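PDB 3FP0: 15-O-acetyltransferase from Fusarium sporotrichioides, which acetylates the C-15 hydroxyl of trichothecene intermediates such as 15-deacetylcalonectrin during the biosynthesis of T-2 toxin and related mycotoxins. Local coordinates for residues P277-H282 and D466-Q471; I281-A286 and A486-I491; P336-G341 and L435-G440; Y475-L480 and N490-D495. All blocks are in the same frame, centred on the assembly; numbering follows the deposited sequence.

Contact 1 of 4, residues P277-H282 and D466-Q471. With GLC (alpha-D-glucopyranose), chain B; Z9N (alpha-D-fructofuranose), chain C.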
# COMPACT_ATOMS: atom_id res chain seq x y z
N PRO A 277 -3.38 -12.67 10.01
CA PRO A 277 -3.62 -11.28 9.56
C PRO A 277 -5.10 -11.04 9.38
O PRO A 277 -5.81 -11.90 8.84
CB PRO A 277 -2.89 -11.20 8.20
CG PRO A 277 -2.89 -12.65 7.72
CD PRO A 277 -2.73 -13.49 8.94
N ARG A 278 -5.58 -9.91 9.89
CA ARG A 278 -6.98 -9.58 9.85
C ARG A 278 -7.15 -8.10 9.51
O ARG A 278 -6.21 -7.32 9.63
CB ARG A 278 -7.67 -9.86 11.20
CG ARG A 278 -7.66 -11.32 11.72
CD ARG A 278 -8.41 -12.26 10.80
NE ARG A 278 -8.42 -13.63 11.30
CZ ARG A 278 -8.95 -14.67 10.65
NH1 ARG A 278 -9.51 -14.50 9.46
NH2 ARG A 278 -8.90 -15.89 11.20
N CYS A 279 -8.37 -7.70 9.18
CA CYS A 279 -8.65 -6.31 8.85
C CYS A 279 -10.11 -5.99 9.24
O CYS A 279 -10.99 -6.82 9.05
CB CYS A 279 -8.40 -6.08 7.37
SG CYS A 279 -8.67 -4.41 6.75
N VAL A 280 -10.31 -4.83 9.86
CA VAL A 280 -11.63 -4.25 10.12
C VAL A 280 -11.73 -2.98 9.26
O VAL A 280 -10.76 -2.24 9.16
CB VAL A 280 -11.79 -3.87 11.62
CG1 VAL A 280 -13.24 -3.42 11.95
CG2 VAL A 280 -11.36 -5.03 12.52
N ILE A 281 -12.89 -2.75 8.65
CA ILE A 281 -13.05 -1.67 7.66
C ILE A 281 -14.25 -0.82 8.07
O ILE A 281 -15.29 -1.36 8.57
CB ILE A 281 -13.32 -2.27 6.25
CG1 ILE A 281 -12.18 -3.19 5.77
CG2 ILE A 281 -13.62 -1.15 5.19
CD1 ILE A 281 -12.61 -4.07 4.56
N HIS A 282 -14.13 0.49 7.88
CA HIS A 282 -15.25 1.40 8.04
C HIS A 282 -15.27 2.28 6.80
O HIS A 282 -14.37 3.11 6.56
CB HIS A 282 -15.17 2.27 9.31
CG HIS A 282 -16.39 3.10 9.53
ND1 HIS A 282 -17.31 2.83 10.52
CD2 HIS A 282 -16.87 4.18 8.87
CE1 HIS A 282 -18.31 3.69 10.44
NE2 HIS A 282 -18.07 4.51 9.44
N ASP A 466 -10.89 -1.79 -1.77
CA ASP A 466 -10.37 -1.99 -0.40
C ASP A 466 -8.93 -2.46 -0.46
O ASP A 466 -8.65 -3.50 -1.04
CB ASP A 466 -11.22 -3.03 0.36
CG ASP A 466 -12.62 -2.53 0.64
OD1 ASP A 466 -12.75 -1.61 1.47
OD2 ASP A 466 -13.58 -3.04 -0.01
N PHE A 467 -8.03 -1.67 0.14
CA PHE A 467 -6.59 -1.94 0.11
C PHE A 467 -6.19 -2.60 1.41
O PHE A 467 -6.12 -1.97 2.45
CB PHE A 467 -5.83 -0.65 -0.12
CG PHE A 467 -4.40 -0.84 -0.50
CD1 PHE A 467 -4.01 -0.74 -1.85
CD2 PHE A 467 -3.41 -1.04 0.47
CE1 PHE A 467 -2.68 -0.92 -2.21
CE2 PHE A 467 -2.05 -1.18 0.10
CZ PHE A 467 -1.71 -1.13 -1.23
N VAL A 468 -5.93 -3.89 1.33
CA VAL A 468 -5.70 -4.69 2.54
C VAL A 468 -4.26 -5.25 2.56
O VAL A 468 -3.81 -5.79 1.56
CB VAL A 468 -6.78 -5.79 2.63
CG1 VAL A 468 -6.54 -6.77 3.79
CG2 VAL A 468 -8.17 -5.12 2.72
N VAL A 469 -3.57 -5.13 3.70
CA VAL A 469 -2.16 -5.54 3.84
C VAL A 469 -2.05 -6.60 4.94
O VAL A 469 -2.74 -6.51 5.96
CB VAL A 469 -1.24 -4.32 4.11
CG1 VAL A 469 0.25 -4.68 4.26
CG2 VAL A 469 -1.44 -3.27 3.00
N ASN A 470 -1.19 -7.60 4.74
CA ASN A 470 -1.02 -8.64 5.78
C ASN A 470 -0.31 -8.07 6.99
O ASN A 470 0.76 -7.51 6.84
CB ASN A 470 -0.22 -9.78 5.23
CG ASN A 470 -1.04 -10.72 4.41
OD1 ASN A 470 -2.31 -10.68 4.40
ND2 ASN A 470 -0.35 -11.60 3.71
N GLN A 471 -0.91 -8.19 8.19
CA GLN A 471 -0.20 -7.78 9.41
C GLN A 471 0.19 -8.97 10.27
O GLN A 471 -0.69 -9.70 10.74
CB GLN A 471 -1.02 -6.81 10.27
CG GLN A 471 -0.32 -6.47 11.60
CD GLN A 471 0.91 -5.57 11.41
OE1 GLN A 471 1.98 -6.04 11.03
NE2 GLN A 471 0.78 -4.29 11.75
C1 GLC B . -20.48 0.85 8.88
C2 GLC B . -21.04 -0.42 8.19
C3 GLC B . -20.42 -1.73 8.70
C4 GLC B . -18.97 -1.47 9.07
C5 GLC B . -19.07 -0.61 10.32
C6 GLC B . -17.71 -0.39 10.96
O2 GLC B . -22.46 -0.52 8.27
O3 GLC B . -20.51 -2.68 7.67
O4 GLC B . -18.22 -2.66 9.24
O5 GLC B . -19.72 0.63 10.08
O6 GLC B . -17.71 -1.25 12.07
O2 Z9N C . -21.55 1.72 9.25
C1 Z9N C . -23.19 2.31 7.57
O1 Z9N C . -22.78 1.69 6.36
C2 Z9N C . -21.97 2.77 8.39
O5 Z9N C . -22.33 3.81 9.28
C3 Z9N C . -20.92 3.45 7.50
O3 Z9N C . -20.92 2.95 6.17
C4 Z9N C . -21.32 4.92 7.47
O4 Z9N C . -20.23 5.75 7.78
C5 Z9N C . -22.24 5.08 8.66
C6 Z9N C . -23.59 5.69 8.27
O6 Z9N C . -24.64 5.18 9.10
O HOH W 1 -3.82 -7.91 7.98
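Arg278 O, Val469 O and Gln471 N meet at one water, which stands in for a direct backbone bond between P277-H282 and D466-Q471. It gives one proton to Arg278 O (3.0 Å) and the other to Val469 O (2.7 Å), and takes the N-H of Gln471 at 2.9 Å. Beside it the chains close up: Pro277 CA directs a C-H at Gln471 O, 3.5 Å away. The Pro277 ring lies alongside Asn470, with CB 3.9 Å from OD1; the Asn470 amide is held by Trp138 (on OD1) and by Glu142 and Ala49 O (on ND2). Further along, Cys279, modelled in two conformations, lightly touches Val468, CB to CG1 at 4.1 Å. At the far end, Ile281 CG2 comes within 3.8 Å of Asp466 OD1, an oxygen that also forms a salt bridge with Lys283. Asp466 reaches this place with CG anti to its carbonyl carbon (chi1 -67°). The contact joins an edge strand of the five-stranded sheet to strand 457-469 of the six-stranded one. Two sheets can thus be joined without merging: a shared water satisfies three backbone groups, and a few carbon-to-oxygen contacts and one apolar touch do the rest.

Contact 2 of 4, residues I281-A286 and A486-I491. With Z9N (alpha-D-fructofuranose), chain C; GLC (alpha-D-glucopyranose), chain B.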
# COMPACT_ATOMS: atom_id res chain seq x y z
N ILE A 281 -12.89 -2.75 8.65
CA ILE A 281 -13.05 -1.67 7.66
C ILE A 281 -14.25 -0.82 8.07
O ILE A 281 -15.29 -1.36 8.57
CB ILE A 281 -13.32 -2.27 6.25
CG1 ILE A 281 -12.18 -3.19 5.77
CG2 ILE A 281 -13.62 -1.15 5.19
CD1 ILE A 281 -12.61 -4.07 4.56
N HIS A 282 -14.13 0.49 7.88
CA HIS A 282 -15.25 1.40 8.04
C HIS A 282 -15.27 2.28 6.80
O HIS A 282 -14.37 3.11 6.56
CB HIS A 282 -15.17 2.27 9.31
CG HIS A 282 -16.39 3.10 9.53
ND1 HIS A 282 -17.31 2.83 10.52
CD2 HIS A 282 -16.87 4.18 8.87
CE1 HIS A 282 -18.31 3.69 10.44
NE2 HIS A 282 -18.07 4.51 9.44
N LYS A 283 -16.31 2.07 6.01
CA LYS A 283 -16.53 2.84 4.82
C LYS A 283 -17.48 3.97 5.25
O LYS A 283 -18.66 3.72 5.52
CB LYS A 283 -17.13 1.91 3.75
CG LYS A 283 -16.15 0.83 3.27
CD LYS A 283 -16.58 0.12 1.96
CE LYS A 283 -15.36 -0.38 1.14
NZ LYS A 283 -14.31 0.66 0.71
N LEU A 284 -16.96 5.19 5.39
CA LEU A 284 -17.81 6.35 5.58
C LEU A 284 -18.59 6.61 4.30
O LEU A 284 -18.11 6.33 3.18
CB LEU A 284 -17.00 7.60 5.92
CG LEU A 284 -16.16 7.65 7.21
CD1 LEU A 284 -15.13 8.77 7.14
CD2 LEU A 284 -16.99 7.81 8.45
N SER A 285 -19.81 7.14 4.44
CA SER A 285 -20.58 7.53 3.24
C SER A 285 -19.98 8.71 2.49
O SER A 285 -19.20 9.49 3.03
CB SER A 285 -22.05 7.82 3.58
OG SER A 285 -22.17 8.91 4.47
N ALA A 286 -20.31 8.82 1.21
CA ALA A 286 -19.95 10.03 0.48
C ALA A 286 -20.41 11.28 1.26
O ALA A 286 -19.65 12.25 1.36
CB ALA A 286 -20.55 10.04 -0.92
N ALA A 486 -16.19 8.84 -1.14
CA ALA A 486 -16.42 8.20 0.14
C ALA A 486 -15.07 7.79 0.74
O ALA A 486 -14.32 7.05 0.12
CB ALA A 486 -17.35 7.00 -0.01
N SER A 487 -14.73 8.32 1.92
CA SER A 487 -13.47 7.95 2.58
C SER A 487 -13.62 6.59 3.25
O SER A 487 -14.65 6.32 3.90
CB SER A 487 -13.05 8.98 3.62
OG SER A 487 -12.50 10.13 3.01
N THR A 488 -12.59 5.76 3.12
CA THR A 488 -12.58 4.46 3.78
C THR A 488 -11.39 4.37 4.73
O THR A 488 -10.26 4.76 4.38
CB THR A 488 -12.57 3.28 2.77
OG1 THR A 488 -13.86 3.21 2.13
CG2 THR A 488 -12.25 1.92 3.48
N LEU A 489 -11.66 3.89 5.94
CA LEU A 489 -10.61 3.57 6.93
C LEU A 489 -10.59 2.06 7.17
O LEU A 489 -11.64 1.45 7.33
CB LEU A 489 -10.89 4.22 8.28
CG LEU A 489 -10.65 5.70 8.51
CD1 LEU A 489 -11.70 6.50 7.67
CD2 LEU A 489 -10.76 6.06 9.98
N ASN A 490 -9.41 1.46 7.23
CA ASN A 490 -9.31 0.10 7.76
C ASN A 490 -8.16 -0.02 8.76
O ASN A 490 -7.26 0.86 8.81
CB ASN A 490 -9.30 -0.95 6.61
CG ASN A 490 -8.00 -0.98 5.82
OD1 ASN A 490 -6.91 -0.98 6.41
ND2 ASN A 490 -8.11 -1.05 4.48
N ILE A 491 -8.25 -1.03 9.63
CA ILE A 491 -7.17 -1.31 10.57
C ILE A 491 -6.75 -2.75 10.34
O ILE A 491 -7.57 -3.67 10.36
CB ILE A 491 -7.55 -1.11 12.06
CG1 ILE A 491 -8.12 0.29 12.31
CG2 ILE A 491 -6.34 -1.42 12.97
CD1 ILE A 491 -8.28 0.70 13.81
O2 Z9N C . -21.55 1.72 9.25
C1 Z9N C . -23.19 2.31 7.57
O1 Z9N C . -22.78 1.69 6.36
C2 Z9N C . -21.97 2.77 8.39
O5 Z9N C . -22.33 3.81 9.28
C3 Z9N C . -20.92 3.45 7.50
O3 Z9N C . -20.92 2.95 6.17
C4 Z9N C . -21.32 4.92 7.47
O4 Z9N C . -20.23 5.75 7.78
C5 Z9N C . -22.24 5.08 8.66
C6 Z9N C . -23.59 5.69 8.27
O6 Z9N C . -24.64 5.18 9.10
C1 GLC B . -20.48 0.85 8.88
C2 GLC B . -21.04 -0.42 8.19
C3 GLC B . -20.42 -1.73 8.70
C4 GLC B . -18.97 -1.47 9.07
C5 GLC B . -19.07 -0.61 10.32
C6 GLC B . -17.71 -0.39 10.96
O2 GLC B . -22.46 -0.52 8.27
O3 GLC B . -20.51 -2.68 7.67
O4 GLC B . -18.22 -2.66 9.24
O5 GLC B . -19.72 0.63 10.08
O6 GLC B . -17.71 -1.25 12.07
O HOH W 2 -16.26 4.57 1.86
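His282 and Leu489 form the close centre of this antiparallel pairing, and their backbones exchange two hydrogen bonds. The N-H of His282 reaches Leu489 O at 2.7 Å, almost straight at 174°, and Leu489 N returns a bond of 2.9 Å to His282 O. Two residues on, Leu284 N still finds Ser487 O at 3.0 Å, but its bend to 131° marks the place where strand 277-283 gives way to the turn before helix 286-299. Packing is close on both faces. On the face of His282 and Leu489, Leu489 CD1 meets CD1 of Leu284, which follows the strand, at 4.1 Å, under cover of helix 500-516. On the other, Ile281 CG1 lies beside Asn490 CB at 3.7 Å, and Lys283, already paired with Asp466, runs across Thr488, a final bend (chi4 -58°) letting NZ donate to OG1 at 3.0 Å.

The looser part is the partly exposed end and outer edge. There Ala486 CB meets backbone atoms of Leu284 and Ala286, and a water links Leu284 O to Thr488 OG1. Beyond the edge sit a glucose and a fructose unit linked C1 to C2 through one oxygen. Fructose O4 lies near the plane of the His282 ring, at its edge, hydrogen-bonded to NE2 at 3.0 Å, while Gln508 engages ND1. Glucose O4 makes a weak bond to Ile281 O; fructose O3 lies 2.5 Å from Lys283 O, a very short bond to be taken with caution.

On this edge strand the outward carbonyls accept from sugar hydroxyls, and the imidazole shares a bond with another.

Contact 3 of 4, residues P336-G341 and L435-G440. With FP0 ((3alpha)-15-hydroxy-12,13-epoxytrichothec-9-en-3-yl acetate), chain D.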
# COMPACT_ATOMS: atom_id res chain seq x y z
N PRO A 336 6.75 7.88 13.58
CA PRO A 336 7.26 7.83 12.19
C PRO A 336 6.09 7.49 11.26
O PRO A 336 5.35 6.59 11.55
CB PRO A 336 8.27 6.68 12.25
CG PRO A 336 8.70 6.64 13.72
CD PRO A 336 7.44 6.94 14.47
N THR A 337 5.87 8.28 10.21
CA THR A 337 4.73 8.08 9.33
C THR A 337 5.20 8.21 7.89
O THR A 337 5.93 9.15 7.56
CB THR A 337 3.58 9.08 9.59
OG1 THR A 337 3.21 9.01 10.97
CG2 THR A 337 2.34 8.72 8.79
N SER A 338 4.79 7.26 7.06
CA SER A 338 5.34 7.15 5.72
C SER A 338 4.67 8.15 4.80
O SER A 338 3.52 8.55 5.01
CB SER A 338 5.15 5.74 5.17
OG SER A 338 3.77 5.47 5.11
N VAL A 339 5.41 8.54 3.78
CA VAL A 339 4.97 9.49 2.79
C VAL A 339 5.42 9.02 1.38
O VAL A 339 6.51 8.45 1.20
CB VAL A 339 5.36 11.00 3.15
CG1 VAL A 339 5.41 11.27 4.71
CG2 VAL A 339 6.65 11.44 2.55
N ASP A 340 4.55 9.22 0.40
CA ASP A 340 4.91 9.00 -0.99
C ASP A 340 6.13 9.93 -1.34
O ASP A 340 6.11 11.16 -1.09
CB ASP A 340 3.66 9.24 -1.87
CG ASP A 340 3.96 9.27 -3.34
OD1 ASP A 340 5.03 8.82 -3.74
OD2 ASP A 340 3.10 9.76 -4.10
N GLY A 341 7.20 9.33 -1.83
CA GLY A 341 8.43 10.05 -2.10
C GLY A 341 8.61 10.56 -3.52
O GLY A 341 9.66 11.09 -3.87
N LEU A 435 0.01 2.94 13.96
CA LEU A 435 0.69 3.62 12.85
C LEU A 435 -0.38 4.08 11.86
O LEU A 435 -1.36 3.34 11.61
CB LEU A 435 1.68 2.66 12.17
CG LEU A 435 2.31 3.16 10.85
CD1 LEU A 435 3.10 4.45 11.06
CD2 LEU A 435 3.19 2.10 10.21
N PHE A 436 -0.23 5.30 11.35
CA PHE A 436 -1.14 5.83 10.33
C PHE A 436 -0.54 5.78 8.92
O PHE A 436 0.62 6.12 8.72
CB PHE A 436 -1.62 7.27 10.69
CG PHE A 436 -2.57 7.88 9.67
CD1 PHE A 436 -3.79 7.26 9.36
CD2 PHE A 436 -2.26 9.09 9.03
CE1 PHE A 436 -4.67 7.81 8.41
CE2 PHE A 436 -3.15 9.65 8.10
CZ PHE A 436 -4.36 8.99 7.78
N ILE A 437 -1.36 5.38 7.96
CA ILE A 437 -0.95 5.31 6.56
C ILE A 437 -1.97 6.09 5.70
O ILE A 437 -3.16 5.74 5.66
CB ILE A 437 -0.83 3.83 6.04
CG1 ILE A 437 0.03 2.99 6.99
CG2 ILE A 437 -0.26 3.80 4.59
CD1 ILE A 437 -0.18 1.50 6.93
N SER A 438 -1.49 7.12 5.01
CA SER A 438 -2.36 7.96 4.21
C SER A 438 -2.19 7.80 2.69
O SER A 438 -1.15 8.18 2.13
CB SER A 438 -2.19 9.42 4.60
OG SER A 438 -3.20 10.16 3.95
N ASP A 439 -3.22 7.28 2.02
CA ASP A 439 -3.12 6.89 0.58
C ASP A 439 -3.79 7.83 -0.45
O ASP A 439 -3.47 7.78 -1.65
CB ASP A 439 -3.62 5.45 0.39
CG ASP A 439 -2.59 4.39 0.87
OD1 ASP A 439 -1.45 4.78 1.24
OD2 ASP A 439 -2.92 3.18 0.88
N GLY A 440 -4.73 8.65 -0.02
CA GLY A 440 -5.32 9.64 -0.92
C GLY A 440 -6.40 9.05 -1.81
O GLY A 440 -6.97 8.01 -1.50
C2 FP0 D . 7.28 0.43 6.76
C6 FP0 D . 4.72 0.62 5.30
C5 FP0 D . 6.11 1.01 4.70
C4 FP0 D . 6.64 2.32 5.29
C3 FP0 D . 7.46 1.94 6.56
C11 FP0 D . 4.78 0.60 6.85
C10 FP0 D . 3.60 -0.18 7.46
C9 FP0 D . 2.81 -1.03 6.74
C8 FP0 D . 2.95 -1.22 5.25
C12 FP0 D . 7.18 0.07 5.29
C13 FP0 D . 7.39 -1.34 4.83
O4 FP0 D . 7.81 4.60 7.00
C17 FP0 D . 7.21 4.00 7.89
C18 FP0 D . 6.61 4.59 9.14
O3 FP0 D . 7.04 2.61 7.75
O2 FP0 D . 8.36 -0.29 4.57
O1 FP0 D . 6.02 0.10 7.40
C14 FP0 D . 6.11 1.16 3.16
C7 FP0 D . 4.35 -0.80 4.82
C15 FP0 D . 3.69 1.69 4.92
O12 FP0 D . 3.05 1.48 3.65
C16 FP0 D . 1.73 -1.83 7.41
O HOH W 3 1.33 7.64 12.37
O HOH W 4 3.01 5.24 7.85
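Thr337 and Phe436 face each other across a gap bridged by water. The strands run nearly parallel, at 13°, but their axes stay 6.5 Å apart, and the polar links between P336-G341 and L435-G440 are indirect. One water accepts the N-H of Ser338 at 2.8 Å and donates to Phe436 O at 2.7 Å. A second accepts from Phe436 N at 3.0 Å and is also hydrogen-bonded to Thr337 OG1, which has a further partner in Ser335 O. Both backbone groups of Phe436 are thus joined by water to the opposite strand.

The direct contacts are made by methyl groups against carbonyl oxygens. Thr337 CG2 stands 3.1 Å from Phe436 O, and Leu435 CD1 is equally near Pro336 O. The Leu435 branch gets there because CG lies anti to the backbone N (chi1 171°), which carries the end of the side chain nearer to the other strand than its CB direction suggests.

A third group of contacts is with the bound trichothecene, whose 15-hydroxyl is still free of acetyl. Leu435 divides its methyls, CD1 to the strand and CD2 to ring carbon C10 of the ligand at 3.6 Å. Ile437 CD1 packs near C9 and C16, while Ser338 CB approaches the oxygen O4 of the 3-acetyl group, and the methyl of that group lies near Pro336 O.

With His414, which binds 15-deacetylcalonectrin, about 6 Å from Ser338 between side chains, these separated strands line the substrate pocket, consistent with the CoA-dependent acyltransferase clan.

Contact 4 of 4, residues Y475-L480 and N490-D495. With FP0 ((3alpha)-15-hydroxy-12,13-epoxytrichothec-9-en-3-yl acetate), chain D.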
# COMPACT_ATOMS: atom_id res chain seq x y z
N TYR A 475 1.37 -4.41 16.00
CA TYR A 475 0.84 -3.05 16.06
C TYR A 475 -0.39 -2.87 15.16
O TYR A 475 -0.57 -3.57 14.16
CB TYR A 475 1.92 -1.99 15.73
CG TYR A 475 2.44 -1.99 14.29
CD1 TYR A 475 1.97 -1.05 13.36
CD2 TYR A 475 3.43 -2.91 13.89
CE1 TYR A 475 2.46 -1.03 12.03
CE2 TYR A 475 3.92 -2.92 12.57
CZ TYR A 475 3.44 -1.95 11.65
OH TYR A 475 3.94 -1.94 10.36
N LEU A 476 -1.22 -1.91 15.53
CA LEU A 476 -2.33 -1.52 14.67
C LEU A 476 -1.84 -0.57 13.60
O LEU A 476 -1.08 0.38 13.90
CB LEU A 476 -3.48 -0.93 15.47
CG LEU A 476 -4.10 -1.84 16.55
CD1 LEU A 476 -5.31 -1.14 17.14
CD2 LEU A 476 -4.49 -3.19 15.98
N ALA A 477 -2.20 -0.85 12.35
CA ALA A 477 -1.93 0.11 11.26
C ALA A 477 -3.24 0.55 10.68
O ALA A 477 -4.08 -0.29 10.34
CB ALA A 477 -1.03 -0.51 10.16
N ILE A 478 -3.40 1.86 10.56
CA ILE A 478 -4.64 2.45 10.11
C ILE A 478 -4.40 3.11 8.76
O ILE A 478 -3.48 3.93 8.63
CB ILE A 478 -5.23 3.50 11.13
CG1 ILE A 478 -5.45 2.88 12.52
CG2 ILE A 478 -6.54 4.08 10.60
CD1 ILE A 478 -4.34 3.10 13.46
N ARG A 479 -5.22 2.74 7.77
CA ARG A 479 -5.04 3.21 6.41
C ARG A 479 -6.28 3.94 5.93
O ARG A 479 -7.40 3.42 6.01
CB ARG A 479 -4.76 2.02 5.51
CG ARG A 479 -4.26 2.35 4.14
CD ARG A 479 -3.78 1.02 3.55
NE ARG A 479 -2.76 1.32 2.59
CZ ARG A 479 -1.48 0.95 2.63
NH1 ARG A 479 -0.74 1.37 1.65
NH2 ARG A 479 -0.96 0.17 3.58
N LEU A 480 -6.07 5.12 5.40
CA LEU A 480 -7.14 5.94 4.85
C LEU A 480 -7.02 6.10 3.34
O LEU A 480 -5.96 6.46 2.86
CB LEU A 480 -7.10 7.35 5.49
CG LEU A 480 -8.12 8.39 4.97
CD1 LEU A 480 -9.49 8.06 5.47
CD2 LEU A 480 -7.71 9.83 5.37
N ASN A 490 -9.41 1.46 7.23
CA ASN A 490 -9.31 0.10 7.76
C ASN A 490 -8.16 -0.02 8.76
O ASN A 490 -7.26 0.86 8.81
CB ASN A 490 -9.30 -0.95 6.61
CG ASN A 490 -8.00 -0.98 5.82
OD1 ASN A 490 -6.91 -0.98 6.41
ND2 ASN A 490 -8.11 -1.05 4.48
N ILE A 491 -8.25 -1.03 9.63
CA ILE A 491 -7.17 -1.31 10.57
C ILE A 491 -6.75 -2.75 10.34
O ILE A 491 -7.57 -3.67 10.36
CB ILE A 491 -7.55 -1.11 12.06
CG1 ILE A 491 -8.12 0.29 12.31
CG2 ILE A 491 -6.34 -1.42 12.97
CD1 ILE A 491 -8.28 0.70 13.81
N ILE A 492 -5.46 -2.94 10.04
CA ILE A 492 -4.85 -4.27 10.02
C ILE A 492 -4.24 -4.64 11.37
O ILE A 492 -3.72 -3.79 12.09
CB ILE A 492 -3.85 -4.46 8.83
CG1 ILE A 492 -2.55 -3.65 9.05
CG2 ILE A 492 -4.61 -4.14 7.49
CD1 ILE A 492 -1.50 -3.72 7.85
N TYR A 493 -4.34 -5.90 11.73
CA TYR A 493 -3.91 -6.37 13.04
C TYR A 493 -3.72 -7.85 12.89
O TYR A 493 -4.33 -8.48 11.99
CB TYR A 493 -4.94 -6.02 14.17
CG TYR A 493 -6.22 -6.80 14.14
CD1 TYR A 493 -6.42 -7.91 14.99
CD2 TYR A 493 -7.25 -6.46 13.24
CE1 TYR A 493 -7.64 -8.63 14.95
CE2 TYR A 493 -8.42 -7.16 13.19
CZ TYR A 493 -8.62 -8.24 14.05
OH TYR A 493 -9.81 -8.93 13.95
N ASN A 494 -2.83 -8.40 13.71
CA ASN A 494 -2.70 -9.85 13.80
C ASN A 494 -3.55 -10.39 14.94
O ASN A 494 -3.50 -9.84 16.06
CB ASN A 494 -1.23 -10.25 13.95
CG ASN A 494 -1.03 -11.70 13.68
OD1 ASN A 494 -1.22 -12.50 14.57
ND2 ASN A 494 -0.71 -12.05 12.44
N ASP A 495 -4.36 -11.42 14.69
CA ASP A 495 -5.35 -11.86 15.74
C ASP A 495 -4.81 -12.66 16.95
O ASP A 495 -5.58 -13.05 17.81
CB ASP A 495 -6.62 -12.49 15.15
CG ASP A 495 -6.39 -13.85 14.53
OD1 ASP A 495 -5.30 -14.45 14.69
OD2 ASP A 495 -7.30 -14.34 13.86
C2 FP0 D . 7.28 0.43 6.76
C6 FP0 D . 4.72 0.62 5.30
C5 FP0 D . 6.11 1.01 4.70
C4 FP0 D . 6.64 2.32 5.29
C3 FP0 D . 7.46 1.94 6.56
C11 FP0 D . 4.78 0.60 6.85
C10 FP0 D . 3.60 -0.18 7.46
C9 FP0 D . 2.81 -1.03 6.74
C8 FP0 D . 2.95 -1.22 5.25
C12 FP0 D . 7.18 0.07 5.29
C13 FP0 D . 7.39 -1.34 4.83
O4 FP0 D . 7.81 4.60 7.00
C17 FP0 D . 7.21 4.00 7.89
C18 FP0 D . 6.61 4.59 9.14
O3 FP0 D . 7.04 2.61 7.75
O2 FP0 D . 8.36 -0.29 4.57
O1 FP0 D . 6.02 0.10 7.40
C14 FP0 D . 6.11 1.16 3.16
C7 FP0 D . 4.35 -0.80 4.82
C15 FP0 D . 3.69 1.69 4.92
O12 FP0 D . 3.05 1.48 3.65
C16 FP0 D . 1.73 -1.83 7.41
O HOH W 5 -1.31 -6.75 15.22
O HOH W 6 -4.34 -0.36 7.57
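Ile491 can be traced outward over Ile478 and Leu476. Its CB lies 4.0 Å from Ala477 O. There the chain forks: with CG1 anti to the carbonyl carbon (chi1 -54°), CG2 falls anti to the backbone N and meets Leu476 CB at 3.8 Å, staying close to Ala477 O as well. The other arm runs alongside Ile478, CG1 against CG1 at 3.7 Å, and the terminal CD1 is still 3.8 Å from that same Ile478 CG1. Helix 500-516, through Val503 and Leu507, packs on this side chain too.

These residues belong to the beta hairpin of strands 477-483 and 486-494, two adjacent inner strands of the mixed sheet. Hydrogen-bonded pairs flank the Ile478-Ile491 pair: Arg479 N donates to Asn490 O at 3.0 Å and Arg479 O accepts the N-H of Asn490 in return, whereas of the two bonds between Ala477 and Ile492 the one from Ala477 N is weak. Beyond them Leu476 points the same way as Tyr493 and brings CD2 to within 3.4 Å of its CB.

The opposite face looks to the substrate. Ala477 CB touches Ile492 CG1 at 3.7 Å, and Ile492 CD1 continues to methyl C16 of the trichothecene. From the loop before the strand, Tyr475 OH, hydrogen-bonded to Tyr51, approaches ring carbon C10 at 3.4 Å. Arg479 begins on the substrate face with CB near OD1 of Asn490, whose ND2 is bonded to Phe467 O, then stretches away in an extended chain that brings NE into a salt bridge with Asp439.

The four contacts step across one five-stranded sheet and outward from it. Contacts 2 and 4 share Asn490 and Ile491, their centres about 13 Å apart. Contact 1, its centre about 6 Å from that of contact 4, ties the sheet's edge to the second large sheet; Val280 O lies 2.8 Å from Ile491 N, a probable hydrogen bond. Contact 3 adjoins contact 4 through the salt bridge of Asp439 OD2 with Arg479 NE. Contacts 3 and 4 both touch the trichothecene, whereas contacts 1 and 2 meet the sugars. Between side chains, the substrate-binding His414 is about 6 Å from Ser338 of contact 3 and about 10 Å from Tyr475 of contact 4.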